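Local coordinates for protein dihydroorotase (Saccharomyces cerevisiae S288C, PDB 6L0A) that catalyses the zinc-dependent interconversion of N-carbamoyl-L-aspartate and dihydroorotate in the third step of de novo pyrimidine biosynthesis, at residues C[16-21]-C[41-46]; C[29-34]-C[65-70]; C[212-217]-C[285-290]; C[275-280]-C[347-352]. All coordinates share one frame; numbering follows the deposited sequence.

From the N terminus, contact 1 closes the first loop, joining residues 16-21 behind strand 11-15 to residues 41-46 behind strand 37-40. Contact 2 opens inside that loop, on the end of helix 20-32, and closes after it at residues 65-70, so the two cross; Val17 and Ile30 touch between them. Contacts 1 and 2 join neighbouring barrel units. Contacts 3 and 4 follow in series and also cross each other: 212-217 reaches helix 283-293, while 275-280 reaches the loop ahead of strand 354-362 of the antiparallel sheet. Phe349 of contact 4 packs on Phe215 and His212 of contact 3, and its O meets Tyr286 OH. Contacts 1 and 4 both touch the bound malate.

Contact 1 (C[16-21]-C[41-46]); sequences HVREGA and MPNLQP. With ZN (zinc ion), chain K; LMR ((2S)-2-hydroxybutanedioic acid), chain M.
The imidazole of His16 lies between Met41 on one face and the bound malate on the other, with Asn43 at its edge. Its CB rests above the rim of the Arg18 guanidinium, and chi1 of -64° sets CG beside the backbone N. From there His16 ND1 comes to 3.0 Å from Asn43 OD1, while His16 CE1 packs 3.4 Å from Met41 CB in a CH-pi contact. Malate O4B sits 3.1 Å above the opposite face of the His16 ring, offset toward the rim. At the tip His16 NE2 binds zinc at 2.2 Å, and malate O1A is a further ligand of the same ion. This is the HxH motif at the end of the first strand of an amidohydrolase TIM barrel: His14 and Asp258 bind the same metal. The far carboxylate of malate is gripped from both segments. Arg18 NH1 donates to malate O4B at 2.7 Å and Arg18 NH2 to malate O4A at 2.9 Å, as a two-pronged bond, and Asn43 ND2 adds a nearly straight one to O4B (172°). Asn43 is the centre of an inverse gamma turn, and its ND2 also bonds to Thr106 O. A water joins Arg18 NH1 to Asn43 O. Further out Glu19 CD lies 3.6 Å from Leu44 CD1, the two side chains crossing at about a right angle, and another water bridges Glu19 OE1 to Gln45 N.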
loop_
_atom_site.group_PDB
_atom_site.type_symbol
_atom_site.label_atom_id
_atom_site.label_comp_id
_atom_site.label_asym_id
_atom_site.label_seq_id
_atom_site.Cartn_x
_atom_site.Cartn_y
_atom_site.Cartn_z
ATOM N N HIS C 16 9.673 -20.560 1.475
ATOM C CA HIS C 16 8.518 -21.065 2.210
ATOM C C HIS C 16 7.829 -22.146 1.386
ATOM O O HIS C 16 7.422 -21.891 0.246
ATOM C CB HIS C 16 7.517 -19.936 2.511
ATOM C CG HIS C 16 8.055 -18.865 3.413
ATOM N ND1 HIS C 16 7.976 -18.938 4.788
ATOM C CD2 HIS C 16 8.685 -17.699 3.131
ATOM C CE1 HIS C 16 8.542 -17.862 5.314
ATOM N NE2 HIS C 16 8.981 -17.094 4.330
ATOM N N VAL C 17 7.670 -23.344 1.959
ATOM C CA VAL C 17 6.921 -24.409 1.297
ATOM C C VAL C 17 5.720 -24.879 2.103
ATOM O O VAL C 17 5.022 -25.799 1.664
ATOM C CB VAL C 17 7.811 -25.620 0.933
ATOM C CG1 VAL C 17 8.830 -25.248 -0.150
ATOM C CG2 VAL C 17 8.484 -26.180 2.175
ATOM N N ARG C 18 5.451 -24.282 3.263
ATOM C CA ARG C 18 4.206 -24.533 4.012
ATOM C C ARG C 18 4.128 -26.020 4.395
ATOM O O ARG C 18 5.155 -26.677 4.623
ATOM C CB ARG C 18 2.995 -24.035 3.218
ATOM C CG ARG C 18 3.149 -22.667 2.562
ATOM C CD ARG C 18 3.302 -21.567 3.594
ATOM N NE ARG C 18 3.101 -20.260 2.967
ATOM C CZ ARG C 18 3.542 -19.113 3.473
ATOM N NH1 ARG C 18 4.212 -19.097 4.626
ATOM N NH2 ARG C 18 3.316 -17.982 2.814
ATOM N N GLU C 19 2.901 -26.553 4.486
ATOM C CA GLU C 19 2.657 -27.939 4.877
ATOM C C GLU C 19 1.512 -28.502 4.034
ATOM O O GLU C 19 0.947 -27.813 3.178
ATOM C CB GLU C 19 2.353 -28.042 6.376
ATOM C CG GLU C 19 3.567 -27.835 7.283
ATOM C CD GLU C 19 3.329 -28.300 8.714
ATOM O OE1 GLU C 19 2.817 -27.499 9.535
ATOM O OE2 GLU C 19 3.656 -29.471 9.018
ATOM N N GLY C 20 1.188 -29.778 4.258
ATOM C CA GLY C 20 0.013 -30.376 3.626
ATOM C C GLY C 20 -0.011 -30.256 2.113
ATOM O O GLY C 20 1.013 -30.378 1.432
ATOM N N ALA C 21 -1.208 -30.009 1.575
ATOM C CA ALA C 21 -1.381 -29.971 0.124
ATOM C C ALA C 21 -0.591 -28.838 -0.512
ATOM O O ALA C 21 -0.060 -28.990 -1.619
ATOM C CB ALA C 21 -2.865 -29.838 -0.235
ATOM N N MET C 41 12.232 -21.912 5.514
ATOM C CA MET C 41 11.879 -21.072 6.650
ATOM C C MET C 41 10.931 -21.805 7.604
ATOM O O MET C 41 10.232 -22.743 7.208
ATOM C CB MET C 41 11.264 -19.772 6.147
ATOM C CG MET C 41 12.316 -18.835 5.503
ATOM S SD MET C 41 13.589 -18.371 6.685
ATOM C CE MET C 41 14.917 -17.701 5.674
ATOM N N PRO C 42 10.880 -21.380 8.880
ATOM C CA PRO C 42 10.226 -22.209 9.903
ATOM C C PRO C 42 8.903 -21.684 10.458
ATOM O O PRO C 42 8.452 -22.151 11.512
ATOM C CB PRO C 42 11.283 -22.232 11.010
ATOM C CG PRO C 42 11.799 -20.827 10.992
ATOM C CD PRO C 42 11.796 -20.407 9.503
ATOM N N ASN C 43 8.284 -20.702 9.813
ATOM C CA ASN C 43 7.099 -20.063 10.389
ATOM C C ASN C 43 5.842 -20.867 10.035
ATOM O O ASN C 43 4.884 -20.390 9.430
ATOM C CB ASN C 43 7.006 -18.606 9.938
ATOM C CG ASN C 43 6.861 -18.461 8.443
ATOM O OD1 ASN C 43 7.288 -19.332 7.674
ATOM N ND2 ASN C 43 6.247 -17.349 8.008
ATOM N N LEU C 44 5.872 -22.137 10.446
ATOM C CA LEU C 44 4.701 -22.994 10.390
ATOM C C LEU C 44 3.778 -22.706 11.577
ATOM O O LEU C 44 4.072 -21.878 12.454
ATOM C CB LEU C 44 5.123 -24.463 10.382
ATOM C CG LEU C 44 6.173 -24.893 9.348
ATOM C CD1 LEU C 44 6.364 -26.409 9.345
ATOM C CD2 LEU C 44 5.779 -24.426 7.979
ATOM N N GLN C 45 2.645 -23.409 11.594
ATOM C CA GLN C 45 1.719 -23.433 12.723
ATOM C C GLN C 45 1.670 -24.855 13.268
ATOM O O GLN C 45 1.126 -25.746 12.598
ATOM C CB GLN C 45 0.319 -22.983 12.304
ATOM C CG GLN C 45 0.200 -21.520 11.894
ATOM C CD GLN C 45 -1.255 -21.095 11.734
ATOM O OE1 GLN C 45 -2.172 -21.794 12.178
ATOM N NE2 GLN C 45 -1.473 -19.951 11.099
ATOM N N PRO C 46 2.255 -25.136 14.436
ATOM C CA PRO C 46 3.073 -24.234 15.242
ATOM C C PRO C 46 4.437 -24.042 14.602
ATOM O O PRO C 46 4.785 -24.828 13.717
ATOM C CB PRO C 46 3.204 -24.973 16.586
ATOM C CG PRO C 46 2.294 -26.139 16.495
ATOM C CD PRO C 46 2.162 -26.465 15.061
HETATM ZN ZN ZN K . 10.216 -15.318 4.396
HETATM C C1 LMR M . 7.490 -12.969 5.128
HETATM O O1A LMR M . 8.627 -13.364 4.755
HETATM O O1B LMR M . 7.444 -11.869 5.717
HETATM C C2 LMR M . 6.193 -13.780 4.900
HETATM O O2 LMR M . 5.217 -13.164 4.083
HETATM C C3 LMR M . 6.487 -15.016 4.117
HETATM C C4 LMR M . 5.309 -15.869 4.527
HETATM O O4A LMR M . 4.108 -15.596 4.179
HETATM O O4B LMR M . 5.627 -16.830 5.240
HETATM O O HOH W 1 8.565 -23.704 4.934
HETATM O O HOH W 2 4.563 -21.106 6.652
HETATM O O HOH W 3 1.994 -25.031 9.227
HETATM O O HOH W 4 0.888 -28.294 12.036
#

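Contact 2 (C[29-34]-C[65-70]); sequences KIRDGG and APKTTF
Arg31 and Lys67 meet flat side to chain: Lys67 CD stands 3.6 Å above the centre of the Arg31 guanidinium, and Lys67 CB is 3.6 Å from Arg31 NH1. Arg31 runs extended from CG to NE, with CG anti to the backbone N (chi1 -164°), and the Lys67 chain is extended too. Arg31 NH2 and Lys67 NZ, of like charge, are 4.3 Å apart, but Arg31 NH2 has its countercharge in a salt bridge with Asp323, and the guanidinium also forms a cation-pi contact with Trp361. An alanine in place of Arg31 would probably leave Asp323 without its mate and the Lys67 methylenes without the flat group they lie against. Apolar contacts come from Ile30, whose CG2 touches Thr68 CG2 at 4.0 Å and whose CD1 meets the edge of the Phe70 ring at CE1, 3.9 Å away. Helix 20-32 thus packs on the start of strand 69-71 in the barrel wall, and the helix ends just beyond in a Schellman motif at Gly34. Water supplies the polar links. One accepts from Arg31 N and bonds to Thr68 OG1 at 2.8 Å; a second donates to Lys67 O and takes a weak bond from Arg31 NH1. With no direct hydrogen bond across, the contact depends on methyl packing, an aliphatic chain over a cation, and these two bridging waters.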
loop_
_atom_site.group_PDB
_atom_site.type_symbol
_atom_site.label_atom_id
_atom_site.label_comp_id
_atom_site.label_asym_id
_atom_site.label_seq_id
_atom_site.Cartn_x
_atom_site.Cartn_y
_atom_site.Cartn_z
ATOM N N LYS C 29 8.302 -27.298 -7.166
ATOM C CA LYS C 29 8.575 -26.101 -7.951
ATOM C C LYS C 29 9.919 -25.463 -7.627
ATOM O O LYS C 29 10.375 -24.604 -8.391
ATOM C CB LYS C 29 7.459 -25.066 -7.748
ATOM C CG LYS C 29 6.056 -25.635 -7.917
ATOM C CD LYS C 29 5.824 -26.011 -9.378
ATOM C CE LYS C 29 4.363 -26.346 -9.637
ATOM N NZ LYS C 29 3.977 -27.596 -8.933
ATOM N N ILE C 30 10.555 -25.833 -6.509
ATOM C CA ILE C 30 11.911 -25.358 -6.259
ATOM C C ILE C 30 12.812 -25.753 -7.421
ATOM O O ILE C 30 13.443 -24.903 -8.061
ATOM C CB ILE C 30 12.433 -25.898 -4.914
ATOM C CG1 ILE C 30 11.522 -25.430 -3.764
ATOM C CG2 ILE C 30 13.870 -25.455 -4.693
ATOM C CD1 ILE C 30 11.750 -26.142 -2.421
ATOM N N ARG C 31 12.828 -27.047 -7.753
ATOM C CA ARG C 31 13.612 -27.506 -8.898
ATOM C C ARG C 31 13.114 -26.897 -10.204
ATOM O O ARG C 31 13.918 -26.455 -11.032
ATOM C CB ARG C 31 13.590 -29.033 -8.980
ATOM C CG ARG C 31 14.692 -29.582 -9.904
ATOM C CD ARG C 31 14.766 -31.093 -9.860
ATOM N NE ARG C 31 15.304 -31.637 -11.105
ATOM C CZ ARG C 31 16.582 -31.950 -11.307
ATOM N NH1 ARG C 31 17.484 -31.791 -10.348
ATOM N NH2 ARG C 31 16.955 -32.443 -12.477
ATOM N N ASP C 32 11.791 -26.843 -10.399
ATOM C CA ASP C 32 11.250 -26.354 -11.667
ATOM C C ASP C 32 11.662 -24.915 -11.933
ATOM O O ASP C 32 11.910 -24.535 -13.084
ATOM C CB ASP C 32 9.726 -26.487 -11.679
ATOM C CG ASP C 32 9.267 -27.931 -11.647
ATOM O OD1 ASP C 32 10.115 -28.836 -11.776
ATOM O OD2 ASP C 32 8.054 -28.160 -11.487
ATOM N N GLY C 33 11.739 -24.094 -10.879
ATOM C CA GLY C 33 12.214 -22.734 -10.988
ATOM C C GLY C 33 13.709 -22.558 -11.105
ATOM O O GLY C 33 14.183 -21.424 -11.213
ATOM N N GLY C 34 14.477 -23.642 -11.091
ATOM C CA GLY C 34 15.898 -23.567 -11.339
ATOM C C GLY C 34 16.781 -23.580 -10.111
ATOM O O GLY C 34 17.941 -23.176 -10.212
ATOM N N ALA C 65 10.758 -34.085 -3.170
ATOM C CA ALA C 65 11.745 -33.555 -4.112
ATOM C C ALA C 65 13.094 -34.177 -3.802
ATOM O O ALA C 65 13.948 -33.566 -3.151
ATOM C CB ALA C 65 11.829 -32.026 -4.042
ATOM N N PRO C 66 13.325 -35.413 -4.260
ATOM C CA PRO C 66 14.562 -36.109 -3.874
ATOM C C PRO C 66 15.827 -35.474 -4.418
ATOM O O PRO C 66 16.908 -35.775 -3.901
ATOM C CB PRO C 66 14.360 -37.531 -4.427
ATOM C CG PRO C 66 12.875 -37.673 -4.591
ATOM C CD PRO C 66 12.393 -36.295 -4.982
ATOM N N LYS C 67 15.753 -34.607 -5.431
ATOM C CA LYS C 67 16.957 -33.998 -5.980
ATOM C C LYS C 67 17.243 -32.606 -5.427
ATOM O O LYS C 67 18.230 -31.985 -5.831
ATOM C CB LYS C 67 16.869 -33.939 -7.510
ATOM C CG LYS C 67 16.564 -35.298 -8.143
ATOM C CD LYS C 67 16.510 -35.216 -9.663
ATOM C CE LYS C 67 16.065 -36.554 -10.256
ATOM N NZ LYS C 67 16.105 -36.556 -11.744
ATOM N N THR C 68 16.414 -32.107 -4.517
ATOM C CA THR C 68 16.592 -30.786 -3.925
ATOM C C THR C 68 17.346 -30.898 -2.605
ATOM O O THR C 68 17.076 -31.788 -1.796
ATOM C CB THR C 68 15.230 -30.129 -3.710
ATOM O OG1 THR C 68 14.594 -29.988 -4.984
ATOM C CG2 THR C 68 15.371 -28.764 -3.069
ATOM N N THR C 69 18.309 -30.007 -2.406
ATOM C CA THR C 69 19.100 -29.972 -1.181
ATOM C C THR C 69 18.440 -29.013 -0.202
ATOM O O THR C 69 18.286 -27.830 -0.511
ATOM C CB THR C 69 20.525 -29.530 -1.493
ATOM O OG1 THR C 69 21.137 -30.524 -2.336
ATOM C CG2 THR C 69 21.332 -29.340 -0.208
ATOM N N PHE C 70 18.056 -29.519 0.969
ATOM C CA PHE C 70 17.257 -28.767 1.934
ATOM C C PHE C 70 18.119 -28.394 3.132
ATOM O O PHE C 70 18.658 -29.276 3.805
ATOM C CB PHE C 70 16.056 -29.587 2.395
ATOM C CG PHE C 70 15.004 -29.746 1.349
ATOM C CD1 PHE C 70 14.244 -28.658 0.953
ATOM C CD2 PHE C 70 14.788 -30.974 0.738
ATOM C CE1 PHE C 70 13.274 -28.783 -0.023
ATOM C CE2 PHE C 70 13.819 -31.113 -0.255
ATOM C CZ PHE C 70 13.057 -30.018 -0.635
HETATM O O HOH W 5 12.062 -29.326 -6.031
HETATM O O HOH W 6 18.437 -30.361 -8.020
#

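Contact 3 (C[212-217]-C[285-290]); sequences HHLFLT and PYIAQV
Leu214 and Val290 are the nearest residues of the two backbones, their CA atoms 7.2 Å apart. Residues 212-214 have helical backbone angles, and His212 O accepts from both Phe215 N and Leu216 N; residues 285-290 are regular helix. In the TIM barrel, this bend belongs to the loop after strand 205-209, and helix 283-293 follows the strand 253-255. The join is apolar, with no hydrogen bond across it. Leu214 points at the helix: its CB lies 3.9 Å from Val290 CG2, the side chains crossing at about a right angle, and its CD1 meets Ile287 CD1 at 3.9 Å. Val243 and Ala246 of helix 236-246 also touch Leu214, so this loop, helix 236-246 and helix 283-293 meet there. For Phe215, chi1 of -70° puts CG beside the backbone N, and the far end of the ring, CE1 and CZ, comes up to the helix. Phe215 CE1 and CZ both reach Val290 CG2 at 3.6 Å, CZ approaches Gln289 CB at 4.1 Å, and CE1 is within 4.4 Å of Tyr286 CB. The ring also meets that of Phe349, their planes at about 65°. An alanine at Phe215 would probably open a gap beside Val290 and deprive the Phe349 ring of an aromatic neighbour. At the ring's edge and in its plane sits a backbone oxygen, Tyr286 O, 3.6 Å from Phe215 CZ.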
loop_
_atom_site.group_PDB
_atom_site.type_symbol
_atom_site.label_atom_id
_atom_site.label_comp_id
_atom_site.label_asym_id
_atom_site.label_seq_id
_atom_site.Cartn_x
_atom_site.Cartn_y
_atom_site.Cartn_z
ATOM N N HIS C 212 11.109 -10.280 -6.268
ATOM C CA HIS C 212 10.044 -9.301 -6.491
ATOM C C HIS C 212 10.453 -7.892 -6.070
ATOM O O HIS C 212 9.952 -6.914 -6.636
ATOM C CB HIS C 212 8.750 -9.734 -5.798
ATOM C CG HIS C 212 8.912 -10.160 -4.370
ATOM N ND1 HIS C 212 9.387 -11.405 -4.012
ATOM C CD2 HIS C 212 8.608 -9.526 -3.214
ATOM C CE1 HIS C 212 9.387 -11.509 -2.692
ATOM N NE2 HIS C 212 8.908 -10.386 -2.186
ATOM N N HIS C 213 11.373 -7.752 -5.117
ATOM C CA HIS C 213 11.814 -6.406 -4.769
ATOM C C HIS C 213 12.749 -5.801 -5.813
ATOM O O HIS C 213 13.044 -4.610 -5.721
ATOM C CB HIS C 213 12.481 -6.410 -3.395
ATOM C CG HIS C 213 11.516 -6.626 -2.263
ATOM N ND1 HIS C 213 11.503 -7.769 -1.488
ATOM C CD2 HIS C 213 10.524 -5.834 -1.782
ATOM C CE1 HIS C 213 10.541 -7.672 -0.582
ATOM N NE2 HIS C 213 9.938 -6.505 -0.735
ATOM N N LEU C 214 13.238 -6.594 -6.773
ATOM C CA LEU C 214 13.990 -6.052 -7.900
ATOM C C LEU C 214 13.076 -5.484 -8.976
ATOM O O LEU C 214 13.566 -4.819 -9.898
ATOM C CB LEU C 214 14.889 -7.132 -8.505
ATOM C CG LEU C 214 15.867 -7.791 -7.524
ATOM C CD1 LEU C 214 16.810 -8.744 -8.257
ATOM C CD2 LEU C 214 16.654 -6.737 -6.745
ATOM N N PHE C 215 11.772 -5.726 -8.868
ATOM C CA PHE C 215 10.762 -5.241 -9.802
ATOM C C PHE C 215 9.800 -4.244 -9.183
ATOM O O PHE C 215 9.451 -3.242 -9.817
ATOM C CB PHE C 215 9.922 -6.409 -10.338
ATOM C CG PHE C 215 10.660 -7.331 -11.269
ATOM C CD1 PHE C 215 11.286 -8.476 -10.785
ATOM C CD2 PHE C 215 10.693 -7.077 -12.635
ATOM C CE1 PHE C 215 11.937 -9.347 -11.642
ATOM C CE2 PHE C 215 11.353 -7.941 -13.496
ATOM C CZ PHE C 215 11.979 -9.073 -12.997
ATOM N N LEU C 216 9.329 -4.523 -7.972
ATOM C CA LEU C 216 8.161 -3.846 -7.425
ATOM C C LEU C 216 8.520 -2.544 -6.739
ATOM O O LEU C 216 9.615 -2.368 -6.196
ATOM C CB LEU C 216 7.435 -4.730 -6.405
ATOM C CG LEU C 216 6.780 -6.032 -6.854
ATOM C CD1 LEU C 216 6.211 -6.757 -5.640
ATOM C CD2 LEU C 216 5.694 -5.780 -7.886
ATOM N N THR C 217 7.544 -1.644 -6.721
ATOM C CA THR C 217 7.581 -0.442 -5.913
ATOM C C THR C 217 6.213 -0.316 -5.255
ATOM O O THR C 217 5.302 -1.083 -5.557
ATOM C CB THR C 217 7.913 0.769 -6.785
ATOM O OG1 THR C 217 8.458 1.807 -5.972
ATOM C CG2 THR C 217 6.683 1.246 -7.468
ATOM N N PRO C 285 14.560 -17.644 -13.693
ATOM C CA PRO C 285 14.164 -16.763 -14.815
ATOM C C PRO C 285 13.807 -15.331 -14.416
ATOM O O PRO C 285 14.148 -14.407 -15.168
ATOM C CB PRO C 285 12.964 -17.499 -15.422
ATOM C CG PRO C 285 13.224 -18.941 -15.123
ATOM C CD PRO C 285 13.877 -18.953 -13.765
ATOM N N TYR C 286 13.146 -15.107 -13.266
ATOM C CA TYR C 286 12.888 -13.734 -12.821
ATOM C C TYR C 286 14.190 -12.970 -12.639
ATOM O O TYR C 286 14.331 -11.825 -13.087
ATOM C CB TYR C 286 12.118 -13.709 -11.488
ATOM C CG TYR C 286 10.696 -14.212 -11.484
ATOM C CD1 TYR C 286 9.742 -13.692 -12.356
ATOM C CD2 TYR C 286 10.296 -15.177 -10.574
ATOM C CE1 TYR C 286 8.441 -14.149 -12.332
ATOM C CE2 TYR C 286 8.998 -15.640 -10.532
ATOM C CZ TYR C 286 8.071 -15.120 -11.421
ATOM O OH TYR C 286 6.793 -15.587 -11.378
ATOM N N ILE C 287 15.143 -13.576 -11.931
ATOM C CA ILE C 287 16.400 -12.897 -11.649
ATOM C C ILE C 287 17.171 -12.645 -12.942
ATOM O O ILE C 287 17.800 -11.595 -13.119
ATOM C CB ILE C 287 17.220 -13.723 -10.645
ATOM C CG1 ILE C 287 16.429 -13.897 -9.340
ATOM C CG2 ILE C 287 18.546 -13.054 -10.385
ATOM C CD1 ILE C 287 16.160 -12.582 -8.626
ATOM N N ALA C 288 17.139 -13.614 -13.856
ATOM C CA ALA C 288 17.827 -13.460 -15.132
ATOM C C ALA C 288 17.277 -12.269 -15.903
ATOM O O ALA C 288 18.028 -11.551 -16.574
ATOM C CB ALA C 288 17.694 -14.742 -15.948
ATOM N N GLN C 289 15.971 -12.026 -15.795
ATOM C CA GLN C 289 15.384 -10.853 -16.434
ATOM C C GLN C 289 16.079 -9.580 -15.975
ATOM O O GLN C 289 16.416 -8.708 -16.789
ATOM C CB GLN C 289 13.886 -10.794 -16.133
ATOM C CG GLN C 289 13.094 -9.899 -17.083
ATOM C CD GLN C 289 13.234 -10.344 -18.522
ATOM O OE1 GLN C 289 13.089 -11.531 -18.834
ATOM N NE2 GLN C 289 13.517 -9.394 -19.412
ATOM N N VAL C 290 16.317 -9.463 -14.670
ATOM C CA VAL C 290 16.932 -8.262 -14.115
ATOM C C VAL C 290 18.377 -8.134 -14.572
ATOM O O VAL C 290 18.824 -7.055 -14.983
ATOM C CB VAL C 290 16.832 -8.282 -12.581
ATOM C CG1 VAL C 290 17.543 -7.064 -11.984
ATOM C CG2 VAL C 290 15.372 -8.350 -12.173
#

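Contact 4 (C[275-280]-C[347-352]); sequences AGVYSQ and IPFKAG. With LMR ((2S)-2-hydroxybutanedioic acid), chain M.
A single backbone hydrogen bond, flanked by apolar side chains, joins Tyr278 to Phe349 where the loop after barrel strand 253-255 passes the loop before strand 354-362 of the antiparallel sheet. Phe349 N donates to Tyr278 O at 2.9 Å, nearly straight at 165°. Alongside it, a water accepts from Tyr278 N and donates to Ile347 O. Phe349 has CG anti to the backbone N (chi1 -178°), and Val277 CG1 packs 3.6 Å from Phe349 CB and 3.7 Å from Phe349 CD1. On the other side of the bond, Pro348 CA lies at the edge of the Tyr278 ring, 4.0 Å from CD2. Pro348 also opens the type II turn to Ala351, and Phe349 O is bonded by Tyr286 OH. At the far end of 275-280, Ala275 O comes within 2.8 Å of malate O2, making this loop a wall of the pocket. Since the bond and the water bridge use main-chain atoms, the polar part depends on backbone position more than on side-chain identity.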
loop_
_atom_site.group_PDB
_atom_site.type_symbol
_atom_site.label_atom_id
_atom_site.label_comp_id
_atom_site.label_asym_id
_atom_site.label_seq_id
_atom_site.Cartn_x
_atom_site.Cartn_y
_atom_site.Cartn_z
ATOM N N ALA C 275 0.431 -11.417 3.650
ATOM C CA ALA C 275 1.643 -10.888 3.033
ATOM C C ALA C 275 2.431 -12.004 2.362
ATOM O O ALA C 275 2.654 -13.063 2.964
ATOM C CB ALA C 275 2.515 -10.205 4.078
ATOM N N GLY C 276 2.865 -11.759 1.127
ATOM C CA GLY C 276 3.738 -12.697 0.447
ATOM C C GLY C 276 3.542 -12.776 -1.050
ATOM O O GLY C 276 2.409 -12.748 -1.554
ATOM N N VAL C 277 4.657 -12.891 -1.769
ATOM C CA VAL C 277 4.674 -13.037 -3.217
ATOM C C VAL C 277 5.179 -14.439 -3.523
ATOM O O VAL C 277 6.141 -14.900 -2.898
ATOM C CB VAL C 277 5.572 -11.968 -3.868
ATOM C CG1 VAL C 277 5.800 -12.271 -5.366
ATOM C CG2 VAL C 277 4.969 -10.553 -3.663
ATOM N N TYR C 278 4.531 -15.118 -4.476
ATOM C CA TYR C 278 4.920 -16.472 -4.870
ATOM C C TYR C 278 5.799 -16.410 -6.115
ATOM O O TYR C 278 5.309 -16.157 -7.221
ATOM C CB TYR C 278 3.707 -17.362 -5.130
ATOM C CG TYR C 278 4.156 -18.706 -5.655
ATOM C CD1 TYR C 278 4.718 -19.641 -4.802
ATOM C CD2 TYR C 278 4.079 -19.011 -7.010
ATOM C CE1 TYR C 278 5.169 -20.881 -5.276
ATOM C CE2 TYR C 278 4.533 -20.250 -7.500
ATOM C CZ TYR C 278 5.082 -21.169 -6.625
ATOM O OH TYR C 278 5.531 -22.396 -7.101
ATOM N N SER C 279 7.088 -16.701 -5.946
ATOM C CA SER C 279 8.037 -16.615 -7.041
ATOM C C SER C 279 8.737 -17.937 -7.349
ATOM O O SER C 279 9.575 -17.969 -8.257
ATOM C CB SER C 279 9.094 -15.537 -6.748
ATOM O OG SER C 279 9.763 -15.807 -5.526
ATOM N N GLN C 280 8.417 -19.023 -6.641
ATOM C CA GLN C 280 9.242 -20.234 -6.747
ATOM C C GLN C 280 9.244 -20.798 -8.163
ATOM O O GLN C 280 10.299 -21.202 -8.669
ATOM C CB GLN C 280 8.763 -21.298 -5.771
ATOM C CG GLN C 280 9.868 -22.251 -5.347
ATOM C CD GLN C 280 10.839 -21.583 -4.395
ATOM O OE1 GLN C 280 10.484 -21.281 -3.257
ATOM N NE2 GLN C 280 12.057 -21.310 -4.864
ATOM N N ILE C 347 -1.635 -17.234 -7.398
ATOM C CA ILE C 347 -1.295 -16.246 -8.415
ATOM C C ILE C 347 0.217 -16.041 -8.371
ATOM O O ILE C 347 0.729 -15.522 -7.363
ATOM C CB ILE C 347 -2.046 -14.926 -8.197
ATOM C CG1 ILE C 347 -3.519 -15.201 -7.869
ATOM C CG2 ILE C 347 -1.919 -14.057 -9.424
ATOM C CD1 ILE C 347 -4.295 -15.831 -9.035
ATOM N N PRO C 348 0.956 -16.424 -9.409
ATOM C CA PRO C 348 2.407 -16.229 -9.401
ATOM C C PRO C 348 2.787 -14.777 -9.649
ATOM O O PRO C 348 2.032 -13.985 -10.225
ATOM C CB PRO C 348 2.882 -17.121 -10.552
ATOM C CG PRO C 348 1.715 -17.055 -11.540
ATOM C CD PRO C 348 0.486 -17.034 -10.674
ATOM N N PHE C 349 3.994 -14.443 -9.199
ATOM C CA PHE C 349 4.569 -13.135 -9.467
ATOM C C PHE C 349 4.608 -12.862 -10.967
ATOM O O PHE C 349 5.011 -13.725 -11.757
ATOM C CB PHE C 349 5.978 -13.075 -8.875
ATOM C CG PHE C 349 6.662 -11.765 -9.053
ATOM C CD1 PHE C 349 6.064 -10.592 -8.626
ATOM C CD2 PHE C 349 7.917 -11.707 -9.642
ATOM C CE1 PHE C 349 6.698 -9.391 -8.791
ATOM C CE2 PHE C 349 8.564 -10.511 -9.801
ATOM C CZ PHE C 349 7.955 -9.346 -9.379
ATOM N N LYS C 350 4.176 -11.662 -11.357
ATOM C CA LYS C 350 4.247 -11.190 -12.744
ATOM C C LYS C 350 3.426 -12.067 -13.682
ATOM O O LYS C 350 3.779 -12.238 -14.853
ATOM C CB LYS C 350 5.694 -11.098 -13.235
ATOM C CG LYS C 350 6.423 -9.845 -12.771
ATOM C CD LYS C 350 7.893 -9.880 -13.128
ATOM C CE LYS C 350 8.106 -10.021 -14.632
ATOM N NZ LYS C 350 7.815 -8.752 -15.363
ATOM N N ALA C 351 2.326 -12.607 -13.166
ATOM C CA ALA C 351 1.444 -13.468 -13.939
ATOM C C ALA C 351 1.080 -12.827 -15.274
ATOM O O ALA C 351 0.717 -11.648 -15.336
ATOM C CB ALA C 351 0.181 -13.768 -13.133
ATOM N N GLY C 352 1.226 -13.607 -16.351
ATOM C CA GLY C 352 0.920 -13.148 -17.687
ATOM C C GLY C 352 2.055 -12.464 -18.414
ATOM O O GLY C 352 1.931 -12.223 -19.622
HETATM C C1 LMR M . 7.490 -12.969 5.128
HETATM O O1A LMR M . 8.627 -13.364 4.755
HETATM O O1B LMR M . 7.444 -11.869 5.717
HETATM C C2 LMR M . 6.193 -13.780 4.900
HETATM O O2 LMR M . 5.217 -13.164 4.083
HETATM C C3 LMR M . 6.487 -15.016 4.117
HETATM C C4 LMR M . 5.309 -15.869 4.527
HETATM O O4A LMR M . 4.108 -15.596 4.179
HETATM O O4B LMR M . 5.627 -16.830 5.240
HETATM O O HOH W 7 2.512 -13.768 -6.160
#